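Local coordinates for hypothetical membrane spanning protein (Thermus thermophilus, PDB 2VPZ) that is probably the quinone-binding membrane anchor subunit of a polysulfide reductase, passing electrons from quinol toward the partner subunits of the complex, at residues G146-A149 with G150-P153; L188-P191 with L192-P196. One frame throughout, in Å; residues are numbered along the deposited sequence.

How the interactions relate
Interaction 1 (146-153) opens helix 148-166, and interaction 2 (188-196) follows later, where helix 175-189 runs out into the loop before helix 196-205. Their centres lie about 13 Å apart, yet they meet directly through Tyr190: Met148 CE packs 3.3 Å from Tyr190 CE1, and Leu147 CD1 sits 3.5 Å from Tyr190 CA. Interaction 1 is nearer His21 and Tyr130, which bind quinones in other crystal structures of this protein, though none is bound to this chain here: the Phe152 and His21 side chains are about 9 Å apart, as are those of Pro153 and Tyr130. Interaction 2 lies away from these sites. Both pack on the second copy of this protein, Ala149 on its Thr193 and Leu189 on its Ala149.

Interaction 1 of 2, residues G146-A149 with G150-P153; sequences GLMA and GLFP
Leu147 O is gripped by two successive amides, Gly150 N at 2.8 Å and Leu151 N at 2.6 Å. They arrive from different directions: the Leu151 N-H points almost straight down the carbonyl, while that of Gly150 comes from above its plane with a more bent N-H...O angle of 141°. One residue on, Phe152 N donates to Met148 O over 3.2 Å. This is the N-terminal end of helix 148-166, which is predicted to span the membrane, with i to i+3 and i to i+4 bonds converging on one acceptor. Pro153 has no amide hydrogen, and the helix kinks there; its ring CD rests 3.3 Å from Ala149 O instead. On the flank, Met148 and Phe152 run side by side in a Met-aromatic contact, with SD 4.1 Å from Phe152 CE1 and lying obliquely to the ring. The methionine chain, with CG beside its backbone N (chi1 -62°), bends again at chi2 and chi3, which brings its CE to 4.0 Å from Leu151 CD1. Leu242 of helix 227-245 packs against Met148, Leu151 and Phe152, and Arg239 from that helix donates to Phe152 O.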
loop_
_atom_site.group_PDB
_atom_site.type_symbol
_atom_site.label_atom_id
_atom_site.label_comp_id
_atom_site.label_asym_id
_atom_site.label_seq_id
_atom_site.Cartn_x
_atom_site.Cartn_y
_atom_site.Cartn_z
ATOM N N GLY C 146 -24.667 15.420 -7.487
ATOM C CA GLY C 146 -25.788 15.331 -8.408
ATOM C C GLY C 146 -26.945 16.312 -8.257
ATOM O O GLY C 146 -27.473 16.767 -9.261
ATOM N N LEU C 147 -27.329 16.649 -7.025
ATOM C CA LEU C 147 -28.425 17.616 -6.755
ATOM C C LEU C 147 -28.237 19.006 -7.435
ATOM O O LEU C 147 -29.205 19.756 -7.619
ATOM C CB LEU C 147 -28.677 17.823 -5.239
ATOM C CG LEU C 147 -29.952 17.409 -4.489
ATOM C CD1 LEU C 147 -30.008 18.111 -3.104
ATOM C CD2 LEU C 147 -31.231 17.751 -5.293
ATOM N N MET C 148 -26.983 19.353 -7.755
ATOM C CA MET C 148 -26.638 20.628 -8.394
ATOM C C MET C 148 -27.320 20.676 -9.774
ATOM O O MET C 148 -27.640 21.755 -10.297
ATOM C CB MET C 148 -25.118 20.800 -8.565
ATOM C CG MET C 148 -24.302 20.839 -7.263
ATOM S SD MET C 148 -24.746 22.209 -6.173
ATOM C CE MET C 148 -25.467 21.319 -4.758
ATOM N N ALA C 149 -27.508 19.502 -10.371
ATOM C CA ALA C 149 -28.190 19.390 -11.649
ATOM C C ALA C 149 -29.730 19.559 -11.434
ATOM O O ALA C 149 -30.472 19.725 -12.399
ATOM C CB ALA C 149 -27.874 18.037 -12.343
ATOM N N GLY C 150 -30.180 19.510 -10.183
ATOM C CA GLY C 150 -31.581 19.704 -9.864
ATOM C C GLY C 150 -31.851 21.089 -9.286
ATOM O O GLY C 150 -32.843 21.771 -9.632
ATOM N N LEU C 151 -30.963 21.532 -8.402
ATOM C CA LEU C 151 -31.029 22.842 -7.764
ATOM C C LEU C 151 -30.822 24.013 -8.745
ATOM O O LEU C 151 -31.492 25.051 -8.636
ATOM C CB LEU C 151 -30.004 22.947 -6.613
ATOM C CG LEU C 151 -30.369 22.197 -5.322
ATOM C CD1 LEU C 151 -29.255 22.339 -4.264
ATOM C CD2 LEU C 151 -31.709 22.731 -4.773
ATOM N N PHE C 152 -29.936 23.870 -9.727
ATOM C CA PHE C 152 -29.752 24.996 -10.606
ATOM C C PHE C 152 -30.922 25.280 -11.603
ATOM O O PHE C 152 -31.291 26.448 -11.759
ATOM C CB PHE C 152 -28.309 25.030 -11.152
ATOM C CG PHE C 152 -27.287 25.643 -10.177
ATOM C CD1 PHE C 152 -26.983 24.996 -8.981
ATOM C CD2 PHE C 152 -26.701 26.903 -10.427
ATOM C CE1 PHE C 152 -26.117 25.567 -8.029
ATOM C CE2 PHE C 152 -25.827 27.500 -9.482
ATOM C CZ PHE C 152 -25.539 26.830 -8.284
ATOM N N PRO C 153 -31.510 24.237 -12.259
ATOM C CA PRO C 153 -32.647 24.483 -13.163
ATOM C C PRO C 153 -33.919 25.074 -12.429
ATOM O O PRO C 153 -34.555 26.022 -12.909
ATOM C CB PRO C 153 -32.934 23.116 -13.773
ATOM C CG PRO C 153 -31.566 22.494 -13.883
ATOM C CD PRO C 153 -30.830 22.979 -12.613
#

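Interaction 2 of 2, residues L188-P191 with L192-P196; sequences LLYP and LTLPP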
loop_
_atom_site.group_PDB
_atom_site.type_symbol
_atom_site.label_atom_id
_atom_site.label_comp_id
_atom_site.label_asym_id
_atom_site.label_seq_id
_atom_site.Cartn_x
_atom_site.Cartn_y
_atom_site.Cartn_z
ATOM N N LEU C 188 -33.274 22.229 1.391
ATOM C CA LEU C 188 -33.306 21.818 2.801
ATOM C C LEU C 188 -32.784 20.360 2.963
ATOM O O LEU C 188 -32.139 20.030 3.968
ATOM C CB LEU C 188 -34.745 21.933 3.379
ATOM C CG LEU C 188 -34.953 21.377 4.813
ATOM C CD1 LEU C 188 -34.359 22.353 5.843
ATOM C CD2 LEU C 188 -36.446 21.118 5.084
ATOM N N LEU C 189 -33.036 19.505 1.973
ATOM C CA LEU C 189 -32.573 18.111 2.016
ATOM C C LEU C 189 -31.148 17.979 1.426
ATOM O O LEU C 189 -30.523 16.929 1.522
ATOM C CB LEU C 189 -33.534 17.172 1.251
ATOM C CG LEU C 189 -35.059 17.397 1.362
ATOM C CD1 LEU C 189 -35.817 16.573 0.306
ATOM C CD2 LEU C 189 -35.556 17.055 2.777
ATOM N N TYR C 190 -30.640 19.045 0.826
ATOM C CA TYR C 190 -29.305 19.023 0.243
ATOM C C TYR C 190 -28.161 18.594 1.209
ATOM O O TYR C 190 -27.449 17.624 0.916
ATOM C CB TYR C 190 -28.958 20.359 -0.441
ATOM C CG TYR C 190 -27.478 20.521 -0.753
ATOM C CD1 TYR C 190 -26.815 19.642 -1.621
ATOM C CD2 TYR C 190 -26.730 21.543 -0.155
ATOM C CE1 TYR C 190 -25.432 19.776 -1.887
ATOM C CE2 TYR C 190 -25.348 21.690 -0.410
ATOM C CZ TYR C 190 -24.697 20.806 -1.276
ATOM O OH TYR C 190 -23.341 20.950 -1.513
ATOM N N PRO C 191 -27.978 19.291 2.372
ATOM C CA PRO C 191 -26.926 18.920 3.348
ATOM C C PRO C 191 -26.947 17.459 3.852
ATOM O O PRO C 191 -25.910 16.894 4.235
ATOM C CB PRO C 191 -27.115 19.896 4.514
ATOM C CG PRO C 191 -27.859 21.064 3.919
ATOM C CD PRO C 191 -28.720 20.481 2.807
ATOM N N LEU C 192 -28.146 16.878 3.863
ATOM C CA LEU C 192 -28.394 15.496 4.343
ATOM C C LEU C 192 -27.975 14.431 3.321
ATOM O O LEU C 192 -27.955 13.218 3.590
ATOM C CB LEU C 192 -29.889 15.318 4.718
ATOM C CG LEU C 192 -30.507 16.179 5.839
ATOM C CD1 LEU C 192 -32.006 15.828 6.060
ATOM C CD2 LEU C 192 -29.703 15.994 7.151
ATOM N N THR C 193 -27.618 14.928 2.147
ATOM C CA THR C 193 -27.194 14.142 1.007
ATOM C C THR C 193 -25.645 14.090 0.924
ATOM O O THR C 193 -25.074 13.417 0.051
ATOM C CB THR C 193 -27.801 14.808 -0.288
ATOM O OG1 THR C 193 -28.606 13.868 -0.998
ATOM C CG2 THR C 193 -26.706 15.417 -1.178
ATOM N N LEU C 194 -24.958 14.729 1.854
ATOM C CA LEU C 194 -23.494 14.796 1.840
ATOM C C LEU C 194 -22.748 13.909 2.827
ATOM O O LEU C 194 -23.329 13.484 3.841
ATOM C CB LEU C 194 -23.018 16.267 2.057
ATOM C CG LEU C 194 -23.409 17.377 1.046
ATOM C CD1 LEU C 194 -23.234 18.802 1.603
ATOM C CD2 LEU C 194 -22.590 17.214 -0.239
ATOM N N PRO C 195 -21.476 13.512 2.499
ATOM C CA PRO C 195 -20.734 12.657 3.443
ATOM C C PRO C 195 -20.564 13.613 4.687
ATOM O O PRO C 195 -20.468 14.844 4.520
ATOM C CB PRO C 195 -19.375 12.450 2.760
ATOM C CG PRO C 195 -19.636 12.611 1.276
ATOM C CD PRO C 195 -20.903 13.460 1.140
ATOM N N PRO C 196 -20.517 13.065 5.925
ATOM C CA PRO C 196 -20.339 13.842 7.159
ATOM C C PRO C 196 -19.371 15.063 7.148
ATOM O O PRO C 196 -19.737 16.178 7.561
ATOM C CB PRO C 196 -19.916 12.789 8.180
ATOM C CG PRO C 196 -20.563 11.507 7.701
ATOM C CD PRO C 196 -20.529 11.615 6.171
#
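The backbone leaves helix 175-189 through a short 3-10 turn, its i to i+3 bonds led by Thr193 N to Tyr190 O at 3.0 Å. Weak bonds flank it: Leu192 N to Leu189 O, and Leu194 N to Pro191 O at 3.4 Å. The Tyr190 ring crosses Leu194 obliquely. Leu194 CD1 lies 4.3 Å from the ring centroid, off-centre and 30° from the normal, making a CH-pi contact at the phenol end. Its other methyl, CD2, stands 4.0 Å from Tyr190 OH. The first bond of the tyrosine side chain points away from residues 192-196, but chi1 of 165°, which sets CG beside the carbonyl carbon, brings the phenol end to Leu194. The hydroxyl is hydrogen-bonded to Leu143 O, which ties this end of the helix to the loop leading into helix 148-166. Beyond the turn Leu194 has an extended backbone, and Pro195 takes the N-cap position of helix 196-205, whose Arg199 NE donates to Pro191 O. Thr193 CG2 tucks 3.1 Å from Tyr190 O, while Leu192, on the surface, also packs on Leu133 of the second subunit.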